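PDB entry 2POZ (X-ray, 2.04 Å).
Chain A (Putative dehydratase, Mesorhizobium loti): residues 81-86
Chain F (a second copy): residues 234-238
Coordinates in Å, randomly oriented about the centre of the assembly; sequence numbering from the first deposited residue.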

ATOM      1  N   TRP A  81      18.693  27.269  -1.226  1.00 10.24           N
ATOM      2  CA  TRP A  81      17.971  26.833  -0.029  1.00 10.32           C
ATOM      3  C   TRP A  81      16.461  26.738  -0.170  1.00 11.59           C
ATOM      4  O   TRP A  81      15.789  26.230   0.722  1.00 12.22           O
ATOM      5  CB  TRP A  81      18.347  27.733   1.151  1.00 10.18           C
ATOM      6  CG  TRP A  81      19.815  27.741   1.322  1.00 10.54           C
ATOM      7  CD1 TRP A  81      20.673  28.768   1.039  1.00  9.85           C
ATOM      8  CD2 TRP A  81      20.630  26.621   1.666  1.00 10.75           C
ATOM      9  NE1 TRP A  81      21.974  28.348   1.174  1.00  9.29           N
ATOM     10  CE2 TRP A  81      21.976  27.033   1.559  1.00  9.99           C
ATOM     11  CE3 TRP A  81      20.352  25.301   2.049  1.00 11.05           C
ATOM     12  CZ2 TRP A  81      23.047  26.174   1.823  1.00 11.81           C
ATOM     13  CZ3 TRP A  81      21.416  24.445   2.309  1.00 14.64           C
ATOM     14  CH2 TRP A  81      22.748  24.888   2.194  1.00 13.22           C
ATOM     15  N   ALA A  82      15.933  27.215  -1.295  1.00 11.38           N
ATOM     16  CA  ALA A  82      14.500  27.159  -1.553  1.00 11.17           C
ATOM     17  C   ALA A  82      14.015  25.729  -1.828  1.00 11.62           C
ATOM     18  O   ALA A  82      12.872  25.393  -1.515  1.00 12.64           O
ATOM     19  CB  ALA A  82      14.147  28.054  -2.735  1.00 10.36           C
ATOM     20  N   LYS A  83      14.868  24.896  -2.422  1.00 11.24           N
ATOM     21  CA  LYS A  83      14.483  23.516  -2.732  1.00 10.98           C
ATOM     22  C   LYS A  83      14.355  22.762  -1.410  1.00 10.55           C
ATOM     23  O   LYS A  83      15.336  22.557  -0.703  1.00  9.11           O
ATOM     24  CB  LYS A  83      15.515  22.873  -3.669  1.00  9.65           C
ATOM     25  CG  LYS A  83      15.630  23.597  -5.022  1.00 10.15           C
ATOM     26  CD  LYS A  83      16.545  22.844  -6.009  1.00 11.45           C
ATOM     27  CE  LYS A  83      16.575  23.536  -7.373  1.00 10.11           C
ATOM     28  NZ  LYS A  83      17.442  22.850  -8.378  1.00 12.50           N
ATOM     29  N   ASN A  84      13.120  22.367  -1.099  1.00 10.93           N
ATOM     30  CA  ASN A  84      12.758  21.712   0.159  1.00 12.51           C
ATOM     31  C   ASN A  84      12.999  22.740   1.261  1.00 12.19           C
ATOM     32  O   ASN A  84      13.292  22.389   2.403  1.00 11.14           O
ATOM     33  CB  ASN A  84      13.599  20.461   0.442  1.00 12.49           C
ATOM     34  CG  ASN A  84      13.092  19.694   1.670  1.00 14.91           C
ATOM     35  OD1 ASN A  84      11.884  19.523   1.842  1.00 12.78           O
ATOM     36  ND2 ASN A  84      14.007  19.233   2.515  1.00 11.73           N
ATOM     37  N   GLY A  85      12.863  24.014   0.892  1.00 13.30           N
ATOM     38  CA  GLY A  85      13.088  25.119   1.812  1.00 11.38           C
ATOM     39  C   GLY A  85      12.029  25.321   2.884  1.00 12.57           C
ATOM     40  O   GLY A  85      10.903  24.823   2.774  1.00  9.61           O
ATOM     41  N   GLY A  86      12.400  26.080   3.915  1.00 11.63           N
ATOM     42  CA  GLY A  86      11.504  26.326   5.031  1.00 11.79           C
ATOM     43  C   GLY A  86      10.886  27.704   5.155  1.00 10.77           C
ATOM     44  O   GLY A  86      10.826  28.475   4.199  1.00 10.29           O
TER
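Chain F (234-238) CDPFD

Two turns from two copies of the same protein meet here, and neither stretch contains regular helix or strand. In chain A, a type II turn runs from Ala82(A) to Gly85(A), closed by the bond from Gly85(A) N to Ala82(A) O at 2.8 Å. In chain F, a type I turn runs from Asp235(F) to Asp238(F), with Asp238(F) N donating to Asp235(F) O, also at 2.8 Å. The backbones come nearest at Asn84(A) and Phe237(F), whose CA atoms are 4.3 Å apart. With no strand pairing and no direct hydrogen bond across the contact, the turns are joined mainly by packing, which buries 283 Å² counted over both sides.

The most distinctive contact is between backbone and ring. Asn84(A) CA lies over one face of the Phe237(F) ring, 3.4 Å from the centroid and 11° off the ring normal, so that a CH-pi interaction forms. An aromatic side chain suits this place because its flat face can accept a polarised backbone CH at close range. Asn84(A) N is 3.0 Å from Phe237(F) CD1, and the ring also reaches the turn's closing bond: Phe237(F) CE1 is 3.7 Å from both Ala82(A) O and Gly85(A) N. The chi1 of Phe237(F), -115°, lies between the usual wells; although its CA-to-CB bond points sideways, the end of the side chain comes nearer to chain A.

Aliphatic packing continues the contact along Pro236(F), whose CA-to-CB bond points toward chain A. Its CB lies 3.5 Å from Asn84(A) CB, while its CD lies 3.7 Å from Lys83(A) CB. The compact proline ring offers carbon surface to both residues, and its phi of -53° fits the first corner of a type I turn. Lys83(A) contributes its CB, but the end of its extended chain leads away and NZ is bonded elsewhere in the structure.

Asn84(A) has phi/psi of 65/29, a left-handed conformation that asparagine tolerates better than most residues and that suits the third position of a type II turn. Gly85(A) follows, where a CB would clash with Trp81(A) O at 2.6 Å.

Polar groups support the packing. Asp235(F) OD1 accepts from Phe237(F) N at 2.9 Å, bracing the turn from within, and lies 3.7 Å from Lys83(A) CB. Water 1 supplies a polar link between the chains, within donating reach of Asn84(A) OD1 and Pro236(F) O, each at 2.9 Å.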

ATOM      1  N   CYS F 234      16.583  14.615  -8.244  1.00 13.79           N
ATOM      2  CA  CYS F 234      15.361  15.390  -8.363  1.00 13.88           C
ATOM      3  C   CYS F 234      15.282  16.403  -7.233  1.00 12.83           C
ATOM      4  O   CYS F 234      16.071  16.363  -6.283  1.00 11.38           O
ATOM      5  CB  CYS F 234      14.136  14.481  -8.318  1.00 14.55           C
ATOM      6  SG  CYS F 234      13.949  13.634  -6.758  1.00 19.50           S
ATOM      7  N   ASP F 235      14.317  17.307  -7.342  1.00 11.95           N
ATOM      8  CA  ASP F 235      14.118  18.351  -6.344  1.00 13.83           C
ATOM      9  C   ASP F 235      13.901  17.715  -4.970  1.00 12.60           C
ATOM     10  O   ASP F 235      13.052  16.852  -4.817  1.00 11.69           O
ATOM     11  CB  ASP F 235      12.896  19.183  -6.721  1.00 14.27           C
ATOM     12  CG  ASP F 235      12.782  20.455  -5.916  1.00 16.79           C
ATOM     13  OD1 ASP F 235      12.907  20.406  -4.669  1.00 17.44           O
ATOM     14  OD2 ASP F 235      12.550  21.511  -6.542  1.00 18.25           O
ATOM     15  N   PRO F 236      14.673  18.144  -3.955  1.00 14.63           N
ATOM     16  CA  PRO F 236      14.599  17.646  -2.572  1.00 14.08           C
ATOM     17  C   PRO F 236      13.178  17.706  -1.985  1.00 13.82           C
ATOM     18  O   PRO F 236      12.880  17.049  -0.991  1.00 13.78           O
ATOM     19  CB  PRO F 236      15.553  18.576  -1.818  1.00 15.33           C
ATOM     20  CG  PRO F 236      16.559  18.936  -2.844  1.00 18.55           C
ATOM     21  CD  PRO F 236      15.720  19.175  -4.082  1.00 13.81           C
ATOM     22  N   PHE F 237      12.310  18.501  -2.605  1.00 13.89           N
ATOM     23  CA  PHE F 237      10.923  18.639  -2.153  1.00 13.11           C
ATOM     24  C   PHE F 237      10.076  17.438  -2.588  1.00 15.75           C
ATOM     25  O   PHE F 237       9.117  17.065  -1.910  1.00 18.50           O
ATOM     26  CB  PHE F 237      10.302  19.906  -2.749  1.00 11.96           C
ATOM     27  CG  PHE F 237       9.940  20.964  -1.739  1.00 10.15           C
ATOM     28  CD1 PHE F 237      10.224  22.309  -2.003  1.00  9.93           C
ATOM     29  CD2 PHE F 237       9.265  20.637  -0.559  1.00  7.82           C
ATOM     30  CE1 PHE F 237       9.835  23.317  -1.108  1.00  9.10           C
ATOM     31  CE2 PHE F 237       8.872  21.630   0.339  1.00  8.65           C
ATOM     32  CZ  PHE F 237       9.157  22.978   0.065  1.00  8.24           C
ATOM     33  N   ASP F 238      10.438  16.825  -3.710  1.00 14.76           N
ATOM     34  CA  ASP F 238       9.671  15.704  -4.245  1.00 15.52           C
ATOM     35  C   ASP F 238      10.265  14.312  -3.977  1.00 17.26           C
ATOM     36  O   ASP F 238      11.097  13.814  -4.745  1.00 16.08           O
ATOM     37  CB  ASP F 238       9.493  15.909  -5.755  1.00 14.63           C
ATOM     38  CG  ASP F 238       8.423  15.007  -6.353  1.00 14.71           C
ATOM     39  OD1 ASP F 238       8.096  13.968  -5.741  1.00 13.58           O
ATOM     40  OD2 ASP F 238       7.923  15.338  -7.451  1.00 15.19           O
TER
HETATM   41  O   HOH W   1      10.824  16.895   1.059  1.00 16.54           O